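Local coordinates for protein beta-glucosidase (Saccharopolyspora erythraea D, PDB 5M6G) that probably hydrolyses terminal, non-reducing beta-D-glucosyl residues with release of beta-D-glucose, as a two-domain, magnesium-binding member of glycoside hydrolase family 3, at residues E400-A405 with G563-G568; G442-G447 with G462-E467. One frame throughout, in Å; residues are numbered along the deposited sequence.

Contact 1 of 2, residues E400-A405 with G563-G568; sequences EHRELA and GSEGQG. With MG (magnesium ion), chain E.
R402 reaches from helix 399-412 to the carboxylate of E565, and a salt bridge joins them: NH1 of R402 lies 2.8 Å from OE2 of E565, with an N-H...O angle of 153°. The oxygen sits at the edge of the guanidinium, near its plane, and is approached nearly head-on down its C-O bond. The two flat groups are turned 66° against each other, which fits a bond through one nitrogen and one oxygen and not a two-pronged pairing. Packing is closest around the E565 chain, which bends at its second torsion (chi2 -45°) and crosses R402 at about a right angle. CG of E565 rests 3.4 Å from the carbonyl O of R402 and 3.7 Å from CB of A405, and OE2 of E565 lies 3.4 Å from CG of R402. Segment 400-405 lies on helix 399-412, just ahead of strand 414-418 of the six-stranded mixed sheet; segment 563-568, in the C-terminal family 3 domain, follows strand 555-560 of that sheet. The other carboxylate oxygen, OE1 of E565, accepts from NE2 of Q567 at 3.0 Å through its anti lone pair, close to the Q567 amide plane, so each oxygen has its own nitrogen donor. NH1 of R402 also bonds to the carbonyl of E461, and NE to that of G397, which fixes the rotation of the guanidinium. Toward solvent the helix is looser: E400 and E403 are exposed, and E403 has a long, weak ion pair with R410. H401, by contrast, is buried and takes no part in the salt bridge; its ND1 is hydrogen-bonded to E168, while NE2 of H401 binds a magnesium ion at 2.2 Å, and four waters and E167 complete the coordination.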
ATOM      1  N   GLU A 400      20.087  -8.740  -0.764  1.00 16.84           N
ATOM      2  CA  GLU A 400      19.253  -9.535  -1.665  1.00 18.62           C
ATOM      3  C   GLU A 400      17.880  -8.901  -1.855  1.00 18.73           C
ATOM      4  O   GLU A 400      17.333  -8.904  -2.964  1.00 16.70           O
ATOM      5  CB  GLU A 400      19.102 -10.969  -1.151  1.00 22.52           C
ATOM      6  CG  GLU A 400      20.391 -11.679  -0.790  1.00 34.87           C
ATOM      7  CD  GLU A 400      20.782 -11.513   0.665  1.00 39.12           C
ATOM      8  OE1 GLU A 400      20.486 -12.432   1.470  1.00 57.67           O
ATOM      9  OE2 GLU A 400      21.401 -10.489   1.023  1.00 25.20           O
ATOM     10  N   HIS A 401      17.308  -8.345  -0.788  1.00 13.78           N
ATOM     11  CA  HIS A 401      16.020  -7.677  -0.923  1.00 13.73           C
ATOM     12  C   HIS A 401      16.136  -6.375  -1.705  1.00 15.34           C
ATOM     13  O   HIS A 401      15.230  -6.020  -2.474  1.00 13.83           O
ATOM     14  CB  HIS A 401      15.437  -7.444   0.458  1.00 12.61           C
ATOM     15  CG  HIS A 401      14.970  -8.702   1.108  1.00 18.14           C
ATOM     16  ND1 HIS A 401      14.381  -8.730   2.354  1.00 18.63           N
ATOM     17  CD2 HIS A 401      15.017  -9.988   0.682  1.00 15.55           C
ATOM     18  CE1 HIS A 401      14.079  -9.979   2.663  1.00 26.25           C
ATOM     19  NE2 HIS A 401      14.440 -10.759   1.660  1.00 18.12           N
ATOM     20  N   ARG A 402      17.235  -5.641  -1.523  1.00 15.04           N
ATOM     21  CA  ARG A 402      17.422  -4.428  -2.306  1.00 16.15           C
ATOM     22  C   ARG A 402      17.657  -4.746  -3.777  1.00 17.65           C
ATOM     23  O   ARG A 402      17.254  -3.968  -4.647  1.00 17.48           O
ATOM     24  CB  ARG A 402      18.567  -3.598  -1.725  1.00 13.47           C
ATOM     25  CG  ARG A 402      18.217  -3.029  -0.363  1.00 12.45           C
ATOM     26  CD  ARG A 402      19.261  -2.058   0.132  1.00 13.84           C
ATOM     27  NE  ARG A 402      19.015  -1.699   1.526  1.00 11.12           N
ATOM     28  CZ  ARG A 402      18.260  -0.680   1.921  1.00 18.29           C
ATOM     29  NH1 ARG A 402      17.667   0.095   1.023  1.00 14.87           N
ATOM     30  NH2 ARG A 402      18.103  -0.430   3.215  1.00 14.31           N
ATOM     31  N   GLU A 403      18.277  -5.891  -4.078  1.00 20.58           N
ATOM     32  CA  GLU A 403      18.437  -6.302  -5.469  1.00 18.92           C
ATOM     33  C   GLU A 403      17.085  -6.603  -6.107  1.00 20.70           C
ATOM     34  O   GLU A 403      16.845  -6.262  -7.275  1.00 15.10           O
ATOM     35  CB  GLU A 403      19.356  -7.526  -5.551  1.00 24.37           C
ATOM     36  CG  GLU A 403      19.608  -8.058  -6.958  1.00 32.79           C
ATOM     37  CD  GLU A 403      20.103  -6.979  -7.924  1.00 43.78           C
ATOM     38  OE1 GLU A 403      20.821  -6.047  -7.498  1.00 40.65           O
ATOM     39  OE2 GLU A 403      19.761  -7.029  -9.128  1.00 41.84           O
ATOM     40  N   LEU A 404      16.200  -7.263  -5.361  1.00 15.16           N
ATOM     41  CA  LEU A 404      14.842  -7.496  -5.841  1.00 14.35           C
ATOM     42  C   LEU A 404      14.124  -6.179  -6.087  1.00 14.37           C
ATOM     43  O   LEU A 404      13.419  -6.018  -7.090  1.00 14.13           O
ATOM     44  CB  LEU A 404      14.073  -8.343  -4.822  1.00 14.23           C
ATOM     45  CG  LEU A 404      12.590  -8.628  -5.054  1.00 13.41           C
ATOM     46  CD1 LEU A 404      12.430  -9.425  -6.321  1.00 15.76           C
ATOM     47  CD2 LEU A 404      12.017  -9.395  -3.866  1.00  9.71           C
ATOM     48  N   ALA A 405      14.288  -5.225  -5.170  1.00 11.68           N
ATOM     49  CA  ALA A 405      13.641  -3.933  -5.327  1.00 14.15           C
ATOM     50  C   ALA A 405      14.178  -3.204  -6.550  1.00 13.76           C
ATOM     51  O   ALA A 405      13.410  -2.625  -7.322  1.00 13.05           O
ATOM     52  CB  ALA A 405      13.848  -3.092  -4.074  1.00 11.30           C
ATOM     53  N   GLY A 563      10.973   3.983  -4.888  1.00 11.98           N
ATOM     54  CA  GLY A 563      11.384   3.482  -3.593  1.00 12.06           C
ATOM     55  C   GLY A 563      12.847   3.724  -3.271  1.00 14.20           C
ATOM     56  O   GLY A 563      13.444   4.696  -3.740  1.00 13.33           O
ATOM     57  N   SER A 564      13.440   2.845  -2.468  1.00  9.65           N
ATOM     58  CA  SER A 564      14.785   3.117  -1.973  1.00 11.94           C
ATOM     59  C   SER A 564      15.880   2.865  -3.004  1.00 13.92           C
ATOM     60  O   SER A 564      16.968   3.425  -2.864  1.00 11.93           O
ATOM     61  CB  SER A 564      15.057   2.288  -0.712  1.00 11.31           C
ATOM     62  OG  SER A 564      14.783   0.924  -0.937  1.00 13.20           O
ATOM     63  N   GLU A 565      15.630   2.069  -4.043  1.00 11.58           N
ATOM     64  CA  GLU A 565      16.711   1.675  -4.952  1.00 15.24           C
ATOM     65  C   GLU A 565      16.670   2.513  -6.234  1.00 10.80           C
ATOM     66  O   GLU A 565      16.354   2.037  -7.325  1.00 12.72           O
ATOM     67  CB  GLU A 565      16.635   0.179  -5.239  1.00 14.44           C
ATOM     68  CG  GLU A 565      16.606  -0.672  -3.965  1.00 16.14           C
ATOM     69  CD  GLU A 565      17.631  -0.215  -2.926  1.00 18.73           C
ATOM     70  OE1 GLU A 565      18.818  -0.037  -3.278  1.00 17.00           O
ATOM     71  OE2 GLU A 565      17.253  -0.027  -1.753  1.00 15.55           O
ATOM     72  N   GLY A 566      17.046   3.787  -6.086  1.00 10.03           N
ATOM     73  CA  GLY A 566      16.996   4.707  -7.217  1.00 11.29           C
ATOM     74  C   GLY A 566      17.896   4.321  -8.374  1.00 18.49           C
ATOM     75  O   GLY A 566      17.663   4.770  -9.509  1.00 14.41           O
ATOM     76  N   GLN A 567      18.914   3.491  -8.120  1.00 14.76           N
ATOM     77  CA  GLN A 567      19.839   3.107  -9.181  1.00 16.17           C
ATOM     78  C   GLN A 567      19.150   2.327 -10.306  1.00 16.91           C
ATOM     79  O   GLN A 567      19.671   2.285 -11.428  1.00 13.90           O
ATOM     80  CB  GLN A 567      21.004   2.308  -8.580  1.00 20.66           C
ATOM     81  CG  GLN A 567      20.626   0.952  -8.016  1.00 26.65           C
ATOM     82  CD  GLN A 567      20.159   0.947  -6.543  1.00 28.40           C
ATOM     83  OE1 GLN A 567      19.689   1.954  -6.002  1.00 19.05           O
ATOM     84  NE2 GLN A 567      20.298  -0.214  -5.894  1.00 31.63           N
ATOM     85  N   GLY A 568      17.978   1.735 -10.050  1.00 15.83           N
ATOM     86  CA  GLY A 568      17.255   1.078 -11.133  1.00 14.11           C
ATOM     87  C   GLY A 568      16.792   2.031 -12.221  1.00 14.52           C
ATOM     88  O   GLY A 568      16.587   1.609 -13.366  1.00 16.36           O
TER
HETATM   89 MG    MG E 704      14.534 -12.940   1.690  1.00 27.47          MG
HETATM   90  O   HOH W   1      16.219 -13.080   2.636  1.00 25.61           O
HETATM   91  O   HOH W   2      15.336 -12.907  -0.272  1.00 30.58           O
HETATM   92  O   HOH W   3      12.760 -12.953   0.338  1.00 33.26           O
HETATM   93  O   HOH W   4      14.474 -15.217   1.372  1.00 30.47           O

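Contact 2 of 2, residues G442-G447 with G462-E467; sequences GNQSGG and GTTILE. With MG (magnesium ion), chain G.
Q444 gives its amide NE2 to the carbonyl O of T463 at 2.9 Å, in a nearly straight bond (167°) that leaves close to the amide plane but meets the oxygen from above the carbonyl plane. The same NE2 also donates to the carbonyl of G563. Across the amide, OE1 of Q444 accepts a weak bond from the backbone N of I465, 3.4 Å long and bent to 125°. Beyond CG the glutamine chain runs extended (chi2 -173°), carrying the amide from the last turn of helix 441-445 to the start of helix 465-472. T464 is the N-cap of that second helix and forms a capping box with E467: N of E467 donates to OG1 of T464 at 3.1 Å, and N of T464 to OE1 of E467 at 2.9 Å. OG1 of T464 has a further partner in D439. Packing around OE1 of Q444 is close, with CA of T464 at 3.3 Å and CG1 of I465 at 3.8 Å. With an alanine in place of Q444, the carbonyls of T463 and G563 would probably both lose this amide donor, and a gap would open beside CG1 of I465. Farther out, the carbonyl O of G462 binds a magnesium ion at 2.2 Å; five waters fill its remaining positions.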
ATOM      1  N   GLY A 442      13.237  10.560  -0.095  1.00 11.68           N
ATOM      2  CA  GLY A 442      11.841  10.649   0.311  1.00 10.50           C
ATOM      3  C   GLY A 442      10.915  10.968  -0.850  1.00 16.48           C
ATOM      4  O   GLY A 442       9.827  10.401  -0.957  1.00 12.98           O
ATOM      5  N   ASN A 443      11.325  11.883  -1.734  1.00 14.01           N
ATOM      6  CA  ASN A 443      10.489  12.179  -2.898  1.00 13.41           C
ATOM      7  C   ASN A 443      10.366  10.963  -3.811  1.00 13.69           C
ATOM      8  O   ASN A 443       9.286  10.684  -4.346  1.00 13.99           O
ATOM      9  CB  ASN A 443      11.037  13.373  -3.683  1.00 14.92           C
ATOM     10  CG  ASN A 443      10.887  14.694  -2.940  1.00 18.42           C
ATOM     11  OD1 ASN A 443      10.183  14.782  -1.931  1.00 13.64           O
ATOM     12  ND2 ASN A 443      11.565  15.733  -3.441  1.00 15.29           N
ATOM     13  N   GLN A 444      11.460  10.224  -4.007  1.00 15.61           N
ATOM     14  CA  GLN A 444      11.384   9.063  -4.885  1.00 12.89           C
ATOM     15  C   GLN A 444      10.622   7.918  -4.233  1.00 13.50           C
ATOM     16  O   GLN A 444      10.187   7.002  -4.929  1.00 12.47           O
ATOM     17  CB  GLN A 444      12.787   8.609  -5.307  1.00 14.67           C
ATOM     18  CG  GLN A 444      13.561   7.797  -4.256  1.00 13.16           C
ATOM     19  CD  GLN A 444      15.004   7.533  -4.668  1.00 13.18           C
ATOM     20  OE1 GLN A 444      15.655   8.394  -5.267  1.00 15.73           O
ATOM     21  NE2 GLN A 444      15.516   6.344  -4.336  1.00 12.35           N
ATOM     22  N   SER A 445      10.428   7.967  -2.921  1.00 11.30           N
ATOM     23  CA  SER A 445       9.643   6.948  -2.238  1.00 12.78           C
ATOM     24  C   SER A 445       8.170   7.302  -2.159  1.00 14.51           C
ATOM     25  O   SER A 445       7.323   6.399  -2.170  1.00 13.38           O
ATOM     26  CB  SER A 445      10.204   6.728  -0.835  1.00 13.03           C
ATOM     27  OG  SER A 445      11.531   6.240  -0.920  1.00 12.62           O
ATOM     28  N   GLY A 446       7.847   8.592  -2.063  1.00 10.81           N
ATOM     29  CA  GLY A 446       6.449   8.997  -1.977  1.00  8.63           C
ATOM     30  C   GLY A 446       5.827   8.623  -0.632  1.00 10.63           C
ATOM     31  O   GLY A 446       6.513   8.342   0.359  1.00 13.48           O
ATOM     32  N   GLY A 447       4.497   8.615  -0.619  1.00 10.53           N
ATOM     33  CA  GLY A 447       3.749   8.419   0.612  1.00 14.15           C
ATOM     34  C   GLY A 447       4.023   7.078   1.262  1.00 12.16           C
ATOM     35  O   GLY A 447       4.584   6.155   0.671  1.00 12.02           O
ATOM     36  N   GLY A 462      19.001   4.186   1.267  1.00 12.96           N
ATOM     37  CA  GLY A 462      18.756   3.904  -0.127  1.00 14.61           C
ATOM     38  C   GLY A 462      19.715   4.698  -0.990  1.00 13.79           C
ATOM     39  O   GLY A 462      20.695   5.272  -0.506  1.00 14.31           O
ATOM     40  N   THR A 463      19.426   4.683  -2.277  1.00 13.04           N
ATOM     41  CA  THR A 463      20.247   5.333  -3.288  1.00 13.65           C
ATOM     42  C   THR A 463      19.358   6.253  -4.113  1.00 16.83           C
ATOM     43  O   THR A 463      18.326   5.807  -4.623  1.00 12.64           O
ATOM     44  CB  THR A 463      20.910   4.293  -4.198  1.00 11.35           C
ATOM     45  OG1 THR A 463      21.747   3.425  -3.414  1.00 17.34           O
ATOM     46  CG2 THR A 463      21.717   4.982  -5.302  1.00 12.58           C
ATOM     47  N   THR A 464      19.754   7.521  -4.246  1.00 13.17           N
ATOM     48  CA  THR A 464      18.950   8.450  -5.032  1.00 13.88           C
ATOM     49  C   THR A 464      19.174   8.226  -6.525  1.00 13.03           C
ATOM     50  O   THR A 464      20.096   7.528  -6.957  1.00 12.69           O
ATOM     51  CB  THR A 464      19.248   9.913  -4.664  1.00 15.48           C
ATOM     52  OG1 THR A 464      20.536  10.315  -5.168  1.00 14.16           O
ATOM     53  CG2 THR A 464      19.214  10.106  -3.154  1.00 16.19           C
ATOM     54  N   ILE A 465      18.287   8.814  -7.325  1.00 11.70           N
ATOM     55  CA  ILE A 465      18.396   8.682  -8.772  1.00 11.25           C
ATOM     56  C   ILE A 465      19.692   9.320  -9.265  1.00 14.06           C
ATOM     57  O   ILE A 465      20.382   8.769 -10.131  1.00 11.07           O
ATOM     58  CB  ILE A 465      17.147   9.288  -9.446  1.00 12.39           C
ATOM     59  CG1 ILE A 465      15.908   8.456  -9.063  1.00 12.63           C
ATOM     60  CG2 ILE A 465      17.337   9.371 -10.949  1.00 11.72           C
ATOM     61  CD1 ILE A 465      14.566   9.046  -9.488  1.00 13.91           C
ATOM     62  N   LEU A 466      20.051  10.476  -8.697  1.00 12.70           N
ATOM     63  CA  LEU A 466      21.307  11.143  -9.044  1.00 13.67           C
ATOM     64  C   LEU A 466      22.515  10.287  -8.684  1.00 12.40           C
ATOM     65  O   LEU A 466      23.509  10.247  -9.424  1.00 13.20           O
ATOM     66  CB  LEU A 466      21.394  12.492  -8.332  1.00 15.19           C
ATOM     67  CG  LEU A 466      22.763  13.197  -8.417  1.00 15.62           C
ATOM     68  CD1 LEU A 466      23.068  13.623  -9.868  1.00 17.65           C
ATOM     69  CD2 LEU A 466      22.834  14.382  -7.464  1.00 14.60           C
ATOM     70  N   GLU A 467      22.455   9.598  -7.546  1.00 12.21           N
ATOM     71  CA  GLU A 467      23.568   8.737  -7.171  1.00 13.92           C
ATOM     72  C   GLU A 467      23.684   7.552  -8.119  1.00 12.71           C
ATOM     73  O   GLU A 467      24.795   7.144  -8.483  1.00 13.08           O
ATOM     74  CB  GLU A 467      23.402   8.280  -5.723  1.00 15.14           C
ATOM     75  CG  GLU A 467      23.573   9.421  -4.726  1.00 13.09           C
ATOM     76  CD  GLU A 467      23.195   9.021  -3.314  1.00 20.76           C
ATOM     77  OE1 GLU A 467      22.442   8.033  -3.158  1.00 15.83           O
ATOM     78  OE2 GLU A 467      23.662   9.690  -2.367  1.00 15.95           O
TER
HETATM   79 MG    MG G 706      21.380   6.815   0.845  1.00 27.85          MG
HETATM   80  O   HOH W   5      21.563   5.228   2.395  1.00 19.45           O
HETATM   81  O   HOH W   6      21.033   8.252  -0.549  1.00 16.40           O
HETATM   82  O   HOH W   7      22.087   8.377   2.138  1.00 22.48           O
HETATM   83  O   HOH W   8      19.384   7.338   1.927  1.00 21.22           O
HETATM   84  O   HOH W   9      23.259   6.286   0.096  1.00 28.79           O

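Contact 1 and contact 2 have centres 11 Å apart and touch directly. Along the chain the order is 400-405, 442-447, 462-467, 563-568, so both halves of contact 2 fall between the halves of contact 1. Contact 1 sets helix 399-412 against the turn before helix 567-573; contact 2 sets helix 441-445 against the N-terminal end of helix 465-472. Segment 563-568 adjoins both segments of contact 2, meeting Q444 and, through N of G566, the carbonyl O of T463 (2.8 Å, a probable hydrogen bond). Helix 399-412 also packs on helix 155-170 of the N-terminal, TIM-barrel range, so contact 1 ties that side to the C-terminal domain, in which contact 2 wholly lies.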